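Local structure of concanavalin B (Canavalia ensiformis, 6CAF) at residues Y115-A120 with L162-N166; A127-H131 with I174-S180; E250-S254 with E297-S301. The protein may act as a carbohydrate-binding protein of jack bean seeds, built on the barrel fold of the family 18 chitinases. All coordinates share one frame; numbering follows the deposited sequence. Where two conformers were deposited one is given.

Overall arrangement
All three contacts lie on one parallel beta/alpha barrel, at different depths. Contacts 1 and 2 share helices 120-135 and 164-178: contact 1 joins the loop before helix 120-135 to the start of helix 164-178, contact 2 joins the helices further along, with centres about 17 Å apart. Both are only partly buried. Contact 3, on the other side of the chain's centre and about 32 Å from contact 1 between centres, is buried and ties the end of strand 247-252 to the junction of helices 292-298 and 300-308. Contact 1 relies on a methyl-indole touch and a water, contact 2 on isoleucine and an aromatic stack, contact 3 on a threonine hydroxyl near a carbonyl, and bridging waters.

Contact 1: Y115-A120 with L162-N166; sequences YSACSA and LNWDN
No direct hydrogen bond joins A117 and W164 or their neighbours across this contact; a methyl group resting on an indole and a single water do the joining. A117 CB stands 3.9 Å from the centroid of the six-membered ring of W164, 11° off the ring normal, which meets the geometry of a CH-pi contact. Water 1 sits over the same face, nearer the rim, accepting from A117 N at 2.9 Å and donating to L162 O at 2.7 Å. W164 CG lies beside the backbone N (chi1 -60°), which turns the indole toward A117. W164 NE1 is hydrogen-bonded to D160 O, which helps to fix the indole. Y115 crosses it at about a right angle: W164 CH2 lies in the plane of the phenol ring, 3.9 Å from Y115 CD1 at the edge, while Y115 OH is bonded to G110 O. Next to this, N163 lays its amide against the backbone, with CG 3.6 Å from S119 CA. In the conformer of N166 described, one of two, N166 ND2 donates to a lone pair of N163 OD1 in the carbonyl plane at 2.8 Å. Segment 115-120 is itself tied by the disulfide of C118 to C66, and S119 OG caps Y122 N. Such loops, following strands and leading into helix N-termini, are typical of the strand C-terminal end of a beta/alpha barrel.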
loop_
_atom_site.group_PDB
_atom_site.type_symbol
_atom_site.label_atom_id
_atom_site.label_comp_id
_atom_site.label_asym_id
_atom_site.label_seq_id
_atom_site.Cartn_x
_atom_site.Cartn_y
_atom_site.Cartn_z
ATOM N N TYR A 115 15.423 5.276 5.037
ATOM C CA TYR A 115 15.024 3.979 5.531
ATOM C C TYR A 115 15.821 2.869 4.884
ATOM O O TYR A 115 16.071 2.875 3.684
ATOM C CB TYR A 115 13.515 3.775 5.379
ATOM C CG TYR A 115 12.932 3.982 4.011
ATOM C CD1 TYR A 115 12.835 2.938 3.105
ATOM C CD2 TYR A 115 12.425 5.222 3.617
ATOM C CE1 TYR A 115 12.252 3.106 1.882
ATOM C CE2 TYR A 115 11.844 5.377 2.386
ATOM C CZ TYR A 115 11.754 4.326 1.511
ATOM O OH TYR A 115 11.135 4.443 0.285
ATOM N N SER A 116 16.165 1.898 5.719
ATOM C CA SER A 116 16.950 0.756 5.323
ATOM C C SER A 116 16.627 -0.428 6.196
ATOM O O SER A 116 16.465 -0.267 7.403
ATOM C CB SER A 116 18.448 1.058 5.465
ATOM O OG SER A 116 19.230 -0.062 5.067
ATOM N N ALA A 117 16.553 -1.604 5.585
ATOM C CA ALA A 117 16.427 -2.822 6.338
ATOM C C ALA A 117 17.760 -3.276 6.954
ATOM O O ALA A 117 17.769 -4.185 7.791
ATOM C CB ALA A 117 15.826 -3.905 5.471
ATOM N N CYS A 118 18.851 -2.631 6.524
ATOM C CA CYS A 118 20.182 -2.681 7.171
ATOM C C CYS A 118 20.960 -3.970 7.000
ATOM O O CYS A 118 22.077 -3.959 6.480
ATOM C CB CYS A 118 20.044 -2.361 8.703
ATOM S SG CYS A 118 21.534 -2.670 9.706
ATOM N N SER A 119 20.438 -5.047 7.567
ATOM C CA SER A 119 21.177 -6.299 7.660
ATOM C C SER A 119 20.209 -7.429 7.962
ATOM O O SER A 119 19.046 -7.201 8.356
ATOM C CB SER A 119 22.217 -6.243 8.774
ATOM O OG SER A 119 21.569 -6.177 10.036
ATOM N N ALA A 120 20.696 -8.653 7.871
ATOM C CA ALA A 120 19.856 -9.773 8.207
ATOM C C ALA A 120 19.420 -9.701 9.682
ATOM O O ALA A 120 18.291 -10.051 10.041
ATOM C CB ALA A 120 20.585 -11.080 7.919
ATOM N N LEU A 162 19.166 -4.045 -0.446
ATOM C CA LEU A 162 19.382 -5.276 0.273
ATOM C C LEU A 162 18.422 -5.405 1.454
ATOM O O LEU A 162 17.892 -4.429 1.962
ATOM C CB LEU A 162 20.834 -5.370 0.761
ATOM C CG LEU A 162 21.894 -5.543 -0.322
ATOM C CD1 LEU A 162 23.263 -5.644 0.328
ATOM C CD2 LEU A 162 21.649 -6.747 -1.185
ATOM N N ASN A 163 18.227 -6.646 1.886
ATOM C CA ASN A 163 17.583 -6.983 3.141
ATOM C C ASN A 163 16.071 -6.765 3.214
ATOM O O ASN A 163 15.474 -7.109 4.213
ATOM C CB ASN A 163 18.293 -6.335 4.328
ATOM C CG ASN A 163 19.700 -6.853 4.468
ATOM O OD1 ASN A 163 19.891 -8.044 4.670
ATOM N ND2 ASN A 163 20.679 -5.993 4.265
ATOM N N TRP A 164 15.440 -6.290 2.137
ATOM C CA TRP A 164 13.975 -6.225 2.130
ATOM C C TRP A 164 13.376 -7.621 2.069
ATOM O O TRP A 164 12.325 -7.890 2.674
ATOM C CB TRP A 164 13.479 -5.348 0.957
ATOM C CG TRP A 164 14.000 -3.964 1.075
ATOM C CD1 TRP A 164 14.945 -3.390 0.301
ATOM C CD2 TRP A 164 13.696 -3.026 2.107
ATOM N NE1 TRP A 164 15.251 -2.158 0.780
ATOM C CE2 TRP A 164 14.507 -1.914 1.904
ATOM C CE3 TRP A 164 12.809 -3.025 3.207
ATOM C CZ2 TRP A 164 14.453 -0.795 2.740
ATOM C CZ3 TRP A 164 12.759 -1.938 4.019
ATOM C CH2 TRP A 164 13.586 -0.840 3.786
ATOM N N ASP A 165 14.038 -8.519 1.345
ATOM C CA ASP A 165 13.672 -9.910 1.372
ATOM C C ASP A 165 13.796 -10.489 2.763
ATOM O O ASP A 165 12.893 -11.190 3.219
ATOM C CB ASP A 165 14.422 -10.761 0.317
ATOM C CG ASP A 165 15.926 -10.668 0.396
ATOM O OD1 ASP A 165 16.508 -9.811 1.088
ATOM O OD2 ASP A 165 16.548 -11.484 -0.307
ATOM N N ASN A 166 14.858 -10.179 3.474
ATOM C CA ASN A 166 15.009 -10.672 4.831
ATOM C C ASN A 166 13.913 -10.124 5.759
ATOM O O ASN A 166 13.380 -10.853 6.586
ATOM C CB ASN A 166 16.409 -10.339 5.361
ATOM C CG ASN A 166 17.480 -11.145 4.675
ATOM O OD1 ASN A 166 17.255 -12.324 4.369
ATOM N ND2 ASN A 166 18.641 -10.524 4.412
HETATM O O HOH W 1 17.786 -1.967 2.990
#

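Contact 2: A127-H131 with I174-S180; sequences AEYLH and IKDVYQS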
loop_
_atom_site.group_PDB
_atom_site.type_symbol
_atom_site.label_atom_id
_atom_site.label_comp_id
_atom_site.label_asym_id
_atom_site.label_seq_id
_atom_site.Cartn_x
_atom_site.Cartn_y
_atom_site.Cartn_z
ATOM N N ALA A 127 11.368 -6.702 12.263
ATOM C CA ALA A 127 10.160 -7.503 12.182
ATOM C C ALA A 127 9.538 -7.695 13.560
ATOM O O ALA A 127 8.317 -7.601 13.726
ATOM C CB ALA A 127 10.492 -8.843 11.546
ATOM N N GLU A 128 10.366 -7.976 14.556
ATOM C CA GLU A 128 9.882 -8.128 15.916
ATOM C C GLU A 128 9.273 -6.839 16.437
ATOM O O GLU A 128 8.223 -6.851 17.080
ATOM C CB GLU A 128 11.008 -8.602 16.844
ATOM C CG GLU A 128 11.369 -10.078 16.637
ATOM C CD GLU A 128 10.318 -11.031 17.160
ATOM O OE1 GLU A 128 9.783 -10.770 18.287
ATOM O OE2 GLU A 128 10.050 -12.079 16.542
ATOM N N TYR A 129 9.950 -5.735 16.174
ATOM C CA TYR A 129 9.407 -4.428 16.557
ATOM C C TYR A 129 8.022 -4.197 15.949
ATOM O O TYR A 129 7.067 -3.779 16.653
ATOM C CB TYR A 129 10.384 -3.325 16.157
ATOM C CG TYR A 129 9.792 -1.918 16.147
ATOM C CD1 TYR A 129 9.711 -1.144 17.242
ATOM C CD2 TYR A 129 9.298 -1.410 14.950
ATOM C CE1 TYR A 129 9.156 0.169 17.159
ATOM C CE2 TYR A 129 8.755 -0.181 14.831
ATOM C CZ TYR A 129 8.682 0.630 15.904
ATOM O OH TYR A 129 8.072 1.869 15.573
ATOM N N LEU A 130 7.907 -4.475 14.651
ATOM C CA LEU A 130 6.618 -4.299 14.013
ATOM C C LEU A 130 5.552 -5.181 14.652
ATOM O O LEU A 130 4.405 -4.755 14.883
ATOM C CB LEU A 130 6.718 -4.528 12.517
ATOM C CG LEU A 130 7.603 -3.521 11.775
ATOM C CD1 LEU A 130 7.877 -3.991 10.375
ATOM C CD2 LEU A 130 6.959 -2.156 11.745
ATOM N N HIS A 131 5.926 -6.417 14.957
ATOM C CA HIS A 131 4.970 -7.303 15.546
ATOM C C HIS A 131 4.548 -6.865 16.965
ATOM O O HIS A 131 3.351 -6.796 17.273
ATOM C CB HIS A 131 5.510 -8.731 15.558
ATOM C CG HIS A 131 4.513 -9.700 16.053
ATOM N ND1 HIS A 131 4.591 -10.282 17.289
ATOM C CD2 HIS A 131 3.373 -10.152 15.492
ATOM C CE1 HIS A 131 3.565 -11.086 17.467
ATOM N NE2 HIS A 131 2.802 -11.015 16.393
ATOM N N ILE A 174 7.243 -14.881 11.658
ATOM C CA ILE A 174 6.530 -14.473 12.863
ATOM C C ILE A 174 5.038 -14.817 12.705
ATOM O O ILE A 174 4.387 -15.227 13.671
ATOM C CB ILE A 174 6.767 -12.961 13.170
ATOM C CG1 ILE A 174 8.167 -12.737 13.716
ATOM C CG2 ILE A 174 5.719 -12.435 14.152
ATOM C CD1 ILE A 174 8.586 -11.265 13.656
ATOM N N LYS A 175 4.488 -14.587 11.522
ATOM C CA LYS A 175 3.112 -14.861 11.310
ATOM C C LYS A 175 2.863 -16.338 11.572
ATOM O O LYS A 175 1.856 -16.699 12.174
ATOM C CB LYS A 175 2.770 -14.447 9.868
ATOM C CG LYS A 175 1.396 -14.752 9.369
ATOM C CD LYS A 175 1.325 -14.118 7.958
ATOM C CE LYS A 175 0.271 -14.673 7.039
ATOM N NZ LYS A 175 0.005 -13.590 6.027
ATOM N N ASP A 176 3.772 -17.205 11.128
ATOM C CA ASP A 176 3.615 -18.637 11.371
ATOM C C ASP A 176 3.821 -18.998 12.848
ATOM O O ASP A 176 3.122 -19.854 13.386
ATOM C CB ASP A 176 4.580 -19.447 10.490
ATOM C CG ASP A 176 4.144 -20.905 10.323
ATOM O OD1 ASP A 176 2.969 -21.218 10.678
ATOM O OD2 ASP A 176 4.974 -21.741 9.858
ATOM N N VAL A 177 4.779 -18.352 13.506
ATOM C CA VAL A 177 5.002 -18.629 14.926
ATOM C C VAL A 177 3.756 -18.397 15.753
ATOM O O VAL A 177 3.367 -19.226 16.591
ATOM C CB VAL A 177 6.152 -17.739 15.477
ATOM C CG1 VAL A 177 6.202 -17.746 17.002
ATOM C CG2 VAL A 177 7.460 -18.229 14.881
ATOM N N TYR A 178 3.083 -17.297 15.466
ATOM C CA TYR A 178 1.937 -16.874 16.257
ATOM C C TYR A 178 0.586 -17.210 15.597
ATOM O O TYR A 178 -0.455 -16.931 16.156
ATOM C CB TYR A 178 2.031 -15.357 16.512
ATOM C CG TYR A 178 3.089 -14.960 17.477
ATOM C CD1 TYR A 178 2.866 -15.070 18.847
ATOM C CD2 TYR A 178 4.337 -14.601 17.056
ATOM C CE1 TYR A 178 3.845 -14.768 19.769
ATOM C CE2 TYR A 178 5.328 -14.296 17.967
ATOM C CZ TYR A 178 5.073 -14.363 19.321
ATOM O OH TYR A 178 6.054 -14.062 20.205
ATOM N N GLN A 179 0.634 -17.862 14.435
ATOM C CA GLN A 179 -0.557 -18.224 13.640
ATOM C C GLN A 179 -1.403 -16.985 13.503
ATOM O O GLN A 179 -2.632 -16.992 13.652
ATOM C CB GLN A 179 -1.273 -19.475 14.172
ATOM C CG GLN A 179 -0.394 -20.730 14.031
ATOM C CD GLN A 179 -0.130 -21.157 12.569
ATOM O OE1 GLN A 179 1.043 -21.182 12.097
ATOM N NE2 GLN A 179 -1.210 -21.533 11.858
ATOM N N SER A 180 -0.710 -15.887 13.215
ATOM C CA SER A 180 -1.329 -14.597 13.002
ATOM C C SER A 180 -2.017 -14.545 11.630
ATOM O O SER A 180 -1.731 -15.347 10.729
ATOM C CB SER A 180 -0.281 -13.476 13.047
ATOM O OG SER A 180 0.356 -13.293 14.313
HETATM O O HOH W 2 7.685 -12.100 19.220
#
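Two consecutive outer helices of the beta/alpha barrel, 120-135 and 164-178, meet through H131 on one and I174 and Y178 on the other. The axes of the short segments 127-131 and 174-178 pass 11.8 Å apart at a signed crossing angle of -51°, a wide separation that side chains have to fill. I174 and H131 together do much of this. The CG2 branch of I174 lies over one face of the H131 imidazole, 3.7 Å from the ring centroid, a CH-pi contact, while its CD1 end reaches the other way to A127 CB, also at 3.7 Å. H131 comes across with CG anti to the backbone N (chi1 -175°), a torsion that carries the ring to helix 164-178, where I174 CG2 and the Y178 ring approach it from one side. There it forms an offset stack with the phenol: centroids 4.6 Å apart, planes inclined by 28°, and H131 CE1 above the tyrosine ring toward its rim. The opposite face of that ring is covered by V177 CG1 of its own helix. Y178 stands where helix 164-178 is closed by a Schellman motif, with Q179 at positive phi and S180 N bonded to K175 O at 2.9 Å. The turn brings S180 OG to the edge of the imidazole, near its plane. At the outer margin the E128 carboxylate divides its work: OE2 lies 3.3 Å from I174 CD1 and forms a salt bridge with K124, whereas OE1 accepts from water 2 at 2.7 Å, which is hydrogen-bonded in turn to Y178 OH.

Contact 3: E250-S254 with E297-S301; sequences ELPAS and ETGYS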
loop_
_atom_site.group_PDB
_atom_site.type_symbol
_atom_site.label_atom_id
_atom_site.label_comp_id
_atom_site.label_asym_id
_atom_site.label_seq_id
_atom_site.Cartn_x
_atom_site.Cartn_y
_atom_site.Cartn_z
ATOM N N GLU A 250 -1.858 0.386 -8.552
ATOM C CA GLU A 250 -1.736 1.614 -7.777
ATOM C C GLU A 250 -1.630 2.773 -8.753
ATOM O O GLU A 250 -0.788 2.760 -9.657
ATOM C CB GLU A 250 -0.554 1.604 -6.819
ATOM C CG GLU A 250 -0.483 2.879 -6.029
ATOM C CD GLU A 250 0.602 2.882 -4.994
ATOM O OE1 GLU A 250 0.682 1.876 -4.264
ATOM O OE2 GLU A 250 1.287 3.917 -4.829
ATOM N N LEU A 251 -2.511 3.742 -8.554
ATOM C CA LEU A 251 -2.703 4.831 -9.495
ATOM C C LEU A 251 -2.790 6.144 -8.733
ATOM O O LEU A 251 -3.195 6.186 -7.561
ATOM C CB LEU A 251 -4.030 4.617 -10.224
ATOM C CG LEU A 251 -4.099 3.370 -11.119
ATOM C CD1 LEU A 251 -5.523 3.139 -11.598
ATOM C CD2 LEU A 251 -3.105 3.499 -12.241
ATOM N N PRO A 252 -2.454 7.240 -9.414
ATOM C CA PRO A 252 -2.640 8.544 -8.794
ATOM C C PRO A 252 -4.097 8.960 -8.870
ATOM O O PRO A 252 -4.754 8.732 -9.881
ATOM C CB PRO A 252 -1.773 9.464 -9.652
ATOM C CG PRO A 252 -1.703 8.806 -10.970
ATOM C CD PRO A 252 -1.887 7.340 -10.768
ATOM N N ALA A 253 -4.595 9.601 -7.815
ATOM C CA ALA A 253 -6.013 9.961 -7.805
ATOM C C ALA A 253 -6.297 11.312 -8.418
ATOM O O ALA A 253 -7.454 11.697 -8.509
ATOM C CB ALA A 253 -6.584 9.879 -6.404
ATOM N N SER A 254 -5.260 12.031 -8.842
ATOM C CA SER A 254 -5.442 13.275 -9.560
ATOM C C SER A 254 -4.275 13.453 -10.513
ATOM O O SER A 254 -3.236 12.826 -10.336
ATOM C CB SER A 254 -5.469 14.450 -8.593
ATOM O OG SER A 254 -4.187 14.665 -8.060
ATOM N N GLU A 297 -10.179 15.447 -3.443
ATOM C CA GLU A 297 -10.197 16.584 -4.351
ATOM C C GLU A 297 -10.964 16.266 -5.622
ATOM O O GLU A 297 -11.644 17.135 -6.166
ATOM C CB GLU A 297 -8.761 16.990 -4.719
ATOM C CG GLU A 297 -8.688 18.135 -5.731
ATOM C CD GLU A 297 -7.285 18.422 -6.227
ATOM O OE1 GLU A 297 -6.326 18.098 -5.501
ATOM O OE2 GLU A 297 -7.144 19.020 -7.330
ATOM N N THR A 298 -10.850 15.030 -6.112
ATOM C CA THR A 298 -11.353 14.704 -7.433
ATOM C C THR A 298 -12.550 13.764 -7.495
ATOM O O THR A 298 -13.200 13.642 -8.533
ATOM C CB THR A 298 -10.274 14.091 -8.296
ATOM O OG1 THR A 298 -9.950 12.816 -7.757
ATOM C CG2 THR A 298 -9.024 14.969 -8.360
ATOM N N GLY A 299 -12.842 13.067 -6.396
ATOM C CA GLY A 299 -13.930 12.128 -6.377
ATOM C C GLY A 299 -13.630 10.819 -7.084
ATOM O O GLY A 299 -14.553 10.098 -7.455
ATOM N N TYR A 300 -12.344 10.472 -7.211
ATOM C CA TYR A 300 -11.946 9.320 -8.012
ATOM C C TYR A 300 -12.629 8.019 -7.550
ATOM O O TYR A 300 -13.325 7.359 -8.322
ATOM C CB TYR A 300 -10.410 9.195 -7.983
ATOM C CG TYR A 300 -9.839 8.334 -9.083
ATOM C CD1 TYR A 300 -9.967 6.956 -9.072
ATOM C CD2 TYR A 300 -9.194 8.896 -10.123
ATOM C CE1 TYR A 300 -9.440 6.191 -10.114
ATOM C CE2 TYR A 300 -8.652 8.142 -11.143
ATOM C CZ TYR A 300 -8.783 6.797 -11.145
ATOM O OH TYR A 300 -8.228 6.055 -12.162
ATOM N N SER A 301 -12.425 7.630 -6.295
ATOM C CA SER A 301 -13.000 6.387 -5.855
ATOM C C SER A 301 -14.523 6.426 -5.845
ATOM O O SER A 301 -15.159 5.420 -6.124
ATOM C CB SER A 301 -12.463 5.953 -4.486
ATOM O OG SER A 301 -12.726 6.916 -3.470
HETATM O O HOH W 3 -5.315 7.211 -12.113
HETATM O O HOH W 4 -4.288 16.489 -6.102
#
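Where A253 and S254 leave strand 247-252, they run past Y300 and T298 in the opposite chain sense: the CA atoms of A253 and Y300 are 6.0 Å apart, those of S254 and T298 6.4 Å. On the second segment G299 has positive phi (76°), ending helix 292-298 and also occupying the N-cap position of helix 300-308, so the chain turns sharply between the two residues that make the contact. T298 carries the direct polar link. Its OG1 lies 2.8 Å from A253 O, well placed to donate, but the same proton has A294 O within reach as well, so this bond is not settled. With chi1 at 68°, OG1 sits between the backbone N and the carbonyl carbon, which leaves the methyl CG2 to pack on S254 CB at 3.6 Å. Y300 lies alongside the strand end, CG anti to its backbone N (chi1 -162°): its CB approaches the A253 methyl at 4.2 Å, its CD2 comes within 3.7 Å of A253 O, and the hydroxyl end reaches L251 CD1, the two side chains crossing at about a right angle. P266 and L269 of helix 266-273 and L289 of strand 284-290 also pack on the tyrosine. Two waters extend the link. Water 4 connects S254 OG to E297 OE1. Water 3 donates to P252 O at 2.8 Å and to Y300 OH at 3.1 Å. Since Y300 OH accepts from this water and is also bonded to the carbonyl oxygen of I264, its own proton must point to I264; P252 O is met by a water, while A253 O has T298 OG1 within bonding distance.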